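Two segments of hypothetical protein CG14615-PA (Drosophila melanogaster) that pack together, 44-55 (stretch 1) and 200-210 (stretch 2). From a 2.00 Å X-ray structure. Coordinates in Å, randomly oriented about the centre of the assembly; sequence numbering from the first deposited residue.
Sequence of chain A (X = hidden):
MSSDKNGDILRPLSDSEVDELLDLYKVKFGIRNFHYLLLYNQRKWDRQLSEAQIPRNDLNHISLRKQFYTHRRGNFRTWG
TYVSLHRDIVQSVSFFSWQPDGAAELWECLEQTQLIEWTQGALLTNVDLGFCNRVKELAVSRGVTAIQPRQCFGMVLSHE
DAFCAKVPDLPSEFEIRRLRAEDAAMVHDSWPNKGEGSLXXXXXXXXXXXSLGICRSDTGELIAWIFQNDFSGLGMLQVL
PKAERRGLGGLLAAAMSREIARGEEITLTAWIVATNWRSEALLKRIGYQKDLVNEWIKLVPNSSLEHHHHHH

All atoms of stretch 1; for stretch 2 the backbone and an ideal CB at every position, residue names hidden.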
# COMPACT_ATOMS: atom_id res chain seq x y z
N LYS A 44 -1.20 -6.10 -11.47
CA LYS A 44 -1.25 -5.03 -12.45
C LYS A 44 0.19 -4.61 -12.77
O LYS A 44 0.56 -4.49 -13.95
CB LYS A 44 -2.01 -3.82 -11.92
CG LYS A 44 -2.03 -2.64 -12.90
CD LYS A 44 -2.90 -1.48 -12.41
CE LYS A 44 -2.35 -0.86 -11.13
NZ LYS A 44 -3.14 0.33 -10.73
N TRP A 45 0.98 -4.41 -11.72
CA TRP A 45 2.38 -4.03 -11.88
C TRP A 45 3.17 -5.13 -12.59
O TRP A 45 3.98 -4.84 -13.48
CB TRP A 45 3.05 -3.75 -10.52
CG TRP A 45 2.70 -2.42 -9.91
CD1 TRP A 45 2.20 -1.32 -10.55
CD2 TRP A 45 2.89 -2.04 -8.54
NE1 TRP A 45 2.06 -0.28 -9.66
CE2 TRP A 45 2.48 -0.69 -8.42
CE3 TRP A 45 3.37 -2.71 -7.40
CZ2 TRP A 45 2.53 0.00 -7.20
CZ3 TRP A 45 3.42 -2.01 -6.19
CH2 TRP A 45 3.00 -0.67 -6.10
N ASP A 46 2.94 -6.38 -12.18
CA ASP A 46 3.62 -7.52 -12.79
C ASP A 46 3.47 -7.45 -14.31
O ASP A 46 4.45 -7.58 -15.05
CB ASP A 46 3.02 -8.85 -12.30
CG ASP A 46 3.44 -9.21 -10.87
OD1 ASP A 46 4.35 -8.56 -10.31
OD2 ASP A 46 2.86 -10.17 -10.30
N ARG A 47 2.25 -7.24 -14.76
CA ARG A 47 1.96 -7.14 -16.19
C ARG A 47 2.77 -6.01 -16.85
O ARG A 47 3.45 -6.23 -17.85
CB ARG A 47 0.47 -6.87 -16.40
CG ARG A 47 -0.01 -6.99 -17.83
CD ARG A 47 -0.26 -8.44 -18.20
NE ARG A 47 -0.95 -8.56 -19.47
CZ ARG A 47 -1.29 -9.72 -20.03
NH1 ARG A 47 -1.92 -9.73 -21.20
NH2 ARG A 47 -1.01 -10.86 -19.41
N GLN A 48 2.70 -4.81 -16.27
CA GLN A 48 3.41 -3.65 -16.80
C GLN A 48 4.93 -3.85 -16.85
O GLN A 48 5.55 -3.73 -17.90
CB GLN A 48 3.11 -2.41 -15.96
CG GLN A 48 1.64 -2.09 -15.76
CD GLN A 48 1.44 -0.95 -14.77
OE1 GLN A 48 1.94 0.16 -14.98
NE2 GLN A 48 0.73 -1.22 -13.69
N LEU A 49 5.52 -4.14 -15.69
CA LEU A 49 6.96 -4.36 -15.59
C LEU A 49 7.42 -5.43 -16.57
O LEU A 49 8.57 -5.41 -17.03
CB LEU A 49 7.33 -4.78 -14.17
CG LEU A 49 7.05 -3.75 -13.07
CD1 LEU A 49 7.43 -4.31 -11.72
CD2 LEU A 49 7.83 -2.48 -13.37
N SER A 50 6.52 -6.36 -16.89
CA SER A 50 6.82 -7.43 -17.83
C SER A 50 6.95 -6.84 -19.23
O SER A 50 7.99 -6.98 -19.88
CB SER A 50 5.70 -8.47 -17.81
OG SER A 50 5.93 -9.48 -18.77
N GLU A 51 5.89 -6.17 -19.68
CA GLU A 51 5.89 -5.55 -21.00
C GLU A 51 7.02 -4.54 -21.14
O GLU A 51 7.47 -4.24 -22.25
CB GLU A 51 4.56 -4.85 -21.26
CG GLU A 51 3.36 -5.78 -21.18
CD GLU A 51 2.08 -5.11 -21.61
OE1 GLU A 51 1.81 -3.98 -21.14
OE2 GLU A 51 1.33 -5.71 -22.42
N ALA A 52 7.48 -4.01 -20.01
CA ALA A 52 8.57 -3.03 -19.99
C ALA A 52 9.90 -3.78 -19.98
O ALA A 52 10.95 -3.20 -19.69
CB ALA A 52 8.46 -2.14 -18.76
N GLN A 53 9.84 -5.07 -20.31
CA GLN A 53 11.01 -5.94 -20.35
C GLN A 53 12.04 -5.67 -19.26
O GLN A 53 13.23 -5.55 -19.53
CB GLN A 53 11.68 -5.89 -21.73
CG GLN A 53 11.67 -4.52 -22.39
CD GLN A 53 10.35 -4.22 -23.08
OE1 GLN A 53 9.88 -3.07 -23.09
NE2 GLN A 53 9.74 -5.24 -23.68
N ILE A 54 11.57 -5.59 -18.02
CA ILE A 54 12.44 -5.34 -16.87
C ILE A 54 12.68 -6.65 -16.12
O ILE A 54 11.77 -7.22 -15.52
CB ILE A 54 11.81 -4.30 -15.90
CG1 ILE A 54 11.60 -2.97 -16.63
CG2 ILE A 54 12.72 -4.10 -14.69
CD1 ILE A 54 10.98 -1.91 -15.77
N PRO A 55 13.92 -7.14 -16.13
CA PRO A 55 14.20 -8.40 -15.42
C PRO A 55 13.72 -8.38 -13.96
O PRO A 55 13.92 -7.41 -13.23
CB PRO A 55 15.72 -8.53 -15.53
CG PRO A 55 16.19 -7.11 -15.61
CD PRO A 55 15.18 -6.50 -16.56
N UNK A 200 14.37 5.37 -4.41
CA UNK A 200 14.24 4.58 -5.62
C UNK A 200 12.84 3.97 -5.75
O UNK A 200 12.36 3.76 -6.86
CB UNK A 200 15.30 3.48 -5.64
N UNK A 201 12.18 3.70 -4.62
CA UNK A 201 10.82 3.18 -4.65
C UNK A 201 9.96 4.29 -5.25
O UNK A 201 9.21 4.07 -6.19
CB UNK A 201 10.33 2.76 -3.26
N UNK A 202 10.10 5.50 -4.70
CA UNK A 202 9.34 6.64 -5.20
C UNK A 202 9.58 6.86 -6.70
O UNK A 202 8.65 7.17 -7.45
CB UNK A 202 9.71 7.90 -4.42
N UNK A 203 10.83 6.68 -7.14
CA UNK A 203 11.17 6.85 -8.55
C UNK A 203 10.46 5.80 -9.42
O UNK A 203 10.07 6.08 -10.56
CB UNK A 203 12.69 6.76 -8.74
N UNK A 204 10.28 4.60 -8.87
CA UNK A 204 9.59 3.54 -9.60
C UNK A 204 8.10 3.90 -9.72
O UNK A 204 7.48 3.72 -10.79
CB UNK A 204 9.77 2.19 -8.90
N UNK A 205 7.54 4.43 -8.63
CA UNK A 205 6.14 4.84 -8.60
C UNK A 205 5.80 5.99 -9.56
O UNK A 205 4.72 6.01 -10.16
CB UNK A 205 5.77 5.25 -7.17
N UNK A 206 6.69 6.96 -9.70
CA UNK A 206 6.40 8.06 -10.61
C UNK A 206 6.44 7.50 -12.02
O UNK A 206 5.78 8.03 -12.92
CB UNK A 206 7.39 9.22 -10.44
N UNK A 207 7.17 6.41 -12.21
CA UNK A 207 7.28 5.82 -13.53
C UNK A 207 6.11 4.91 -13.93
O UNK A 207 5.55 5.07 -15.03
CB UNK A 207 8.58 5.02 -13.61
N UNK A 208 5.75 3.98 -13.05
CA UNK A 208 4.68 3.03 -13.33
C UNK A 208 3.31 3.28 -12.73
O UNK A 208 2.33 2.61 -13.11
CB UNK A 208 5.14 1.65 -12.86
N UNK A 209 3.22 4.22 -11.80
CA UNK A 209 1.94 4.54 -11.17
C UNK A 209 1.51 5.95 -11.54
O UNK A 209 2.31 6.73 -12.08
CB UNK A 209 2.03 4.39 -9.65
N UNK A 210 0.26 6.30 -11.27
CA UNK A 210 -0.20 7.66 -11.55
C UNK A 210 0.24 8.54 -10.38
O UNK A 210 0.44 8.05 -9.26
CB UNK A 210 -1.72 7.71 -11.75

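Stretch 2 is helical from 200 to 208, and its axis crosses that of helix 44-51 at 84°. Most of the contact lies near the C-terminal end of stretch 2, at 208 and 209, with smaller contacts back to 201. Position 208 has its CA 7.6 Å from the CA of Trp-45.

Position 200 is helical, and stretch 1 is out of reach of its CB. Many residues would suit; it is Thr-200. Positions 202, 203 and 206 are likewise helical and out of reach, so stretch 1 sets no preference. They are Leu-202, Gln-203 and Val-206.

Position 201 has a CB that points sideways, with nothing of stretch 1 within 5.5 Å. A short side chain would stop well before the Trp-45 ring; a long or aromatic one could approach it. The residue is Tyr-201. Its chi1 is t, and its OH comes 4.4 Å from Trp-45 CH2, a marginal contact.

Position 204 points toward stretch 1, but its CB has no atom of that stretch within 5.5 Å. There is room for a small or a medium side chain. It is Ala-204, which makes no contact; its CB stays 6.8 Å from Leu-49 CD2.

Position 205 points sideways, with the six-membered ring of Trp-45 nearby. An apolar side chain of some length, such as Leu, Met or Ile, would suit. It is Leu-205, with chi1 m and chi2 t. Its CD2 packs 3.8 Å from Trp-45 CZ2.

Position 207 also points sideways. Only a long side chain could reach Ile-54, so Arg, Lys or Gln are plausible. It is Arg-207, extended with chi1, chi2 and chi3 all t. Ile-54 CD1 lies over one face of the guanidinium, 3.8 Å from Arg-207 NH1.

Position 208 points toward stretch 1. Its ideal CB is 4.1 Å from Gln-48 OE1 and 5.0 Å from Leu-49 CD2. Beyond lie the apolar groups of Leu-49, Ala-52 and Ile-54, so a large apolar residue such as Phe, Leu or Met fits. It is Phe-208, with chi1 m, and it has the largest covered area of the contact. Leu-49 CD2 sits over one ring face, 3.5 Å from the ring centroid, in a CH-pi contact. Ala-52 CB lies at the ring edge, 4.0 Å from Phe-208 CZ, and Ile-54 CD1 is 3.5 Å from that same CZ.

Position 209 is the first to leave helical phi/psi, at -114/167. Its ideal CB is 4.7 Å from Trp-45 NE1, an indole donor that calls for an acceptor. Asn, Asp or Gln could answer. It is Asn-209. Trp-45 NE1 donates to Asn-209 OD1 at 2.8 Å, with an N-H...O angle of 163°. Water 2 donates to this OD1 and to Phe-208 O, and accepts from Gln-48 NE2, so it ties the two stretches together. Water 1 links OD1 to Lys-44 NZ.

Position 210 is extended and out of reach, so polar residues are as likely as others. It is Lys-210.

Stretch 2 200-210: TYLQALVRFNK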
# COMPACT_ATOMS: atom_id res chain seq x y z
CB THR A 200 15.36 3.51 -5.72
OG1 THR A 200 14.92 2.43 -6.56
CG2 THR A 200 15.75 3.00 -4.35
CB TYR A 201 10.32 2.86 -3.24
CG TYR A 201 8.82 2.58 -3.13
CD1 TYR A 201 8.17 1.78 -4.08
CD2 TYR A 201 8.07 3.06 -2.06
CE1 TYR A 201 6.81 1.46 -3.95
CE2 TYR A 201 6.71 2.75 -1.91
CZ TYR A 201 6.09 1.95 -2.86
OH TYR A 201 4.76 1.61 -2.72
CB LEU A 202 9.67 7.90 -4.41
CG LEU A 202 8.75 8.23 -3.22
CD1 LEU A 202 8.56 7.02 -2.35
CD2 LEU A 202 9.35 9.37 -2.39
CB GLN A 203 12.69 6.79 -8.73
CG GLN A 203 13.35 8.16 -8.70
CD GLN A 203 14.85 8.11 -8.46
OE1 GLN A 203 15.52 7.16 -8.86
NE2 GLN A 203 15.39 9.15 -7.82
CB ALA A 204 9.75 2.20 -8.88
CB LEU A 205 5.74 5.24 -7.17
CG LEU A 205 5.44 4.09 -6.20
CD1 LEU A 205 5.20 4.63 -4.80
CD2 LEU A 205 4.21 3.34 -6.70
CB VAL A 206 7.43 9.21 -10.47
CG1 VAL A 206 8.82 8.69 -10.68
CG2 VAL A 206 7.12 10.31 -11.49
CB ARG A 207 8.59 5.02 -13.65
CG ARG A 207 8.78 4.38 -15.02
CD ARG A 207 10.06 3.59 -15.13
NE ARG A 207 10.16 2.97 -16.45
CZ ARG A 207 11.11 2.11 -16.81
NH1 ARG A 207 12.06 1.77 -15.95
NH2 ARG A 207 11.12 1.61 -18.04
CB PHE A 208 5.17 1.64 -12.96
CG PHE A 208 6.23 1.13 -13.87
CD1 PHE A 208 5.90 0.75 -15.18
CD2 PHE A 208 7.56 1.08 -13.47
CE1 PHE A 208 6.89 0.33 -16.07
CE2 PHE A 208 8.55 0.66 -14.36
CZ PHE A 208 8.22 0.29 -15.65
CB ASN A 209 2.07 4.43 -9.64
CG ASN A 209 1.27 3.26 -9.06
OD1 ASN A 209 0.94 2.30 -9.76
ND2 ASN A 209 0.97 3.33 -7.77
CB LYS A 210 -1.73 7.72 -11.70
CG LYS A 210 -2.26 7.03 -12.94
CD LYS A 210 -3.78 7.18 -13.05
CE LYS A 210 -4.38 6.31 -14.15
NZ LYS A 210 -4.13 6.81 -15.53
O HOH W 1 -1.56 1.21 -8.74
O HOH W 2 0.30 0.92 -12.17
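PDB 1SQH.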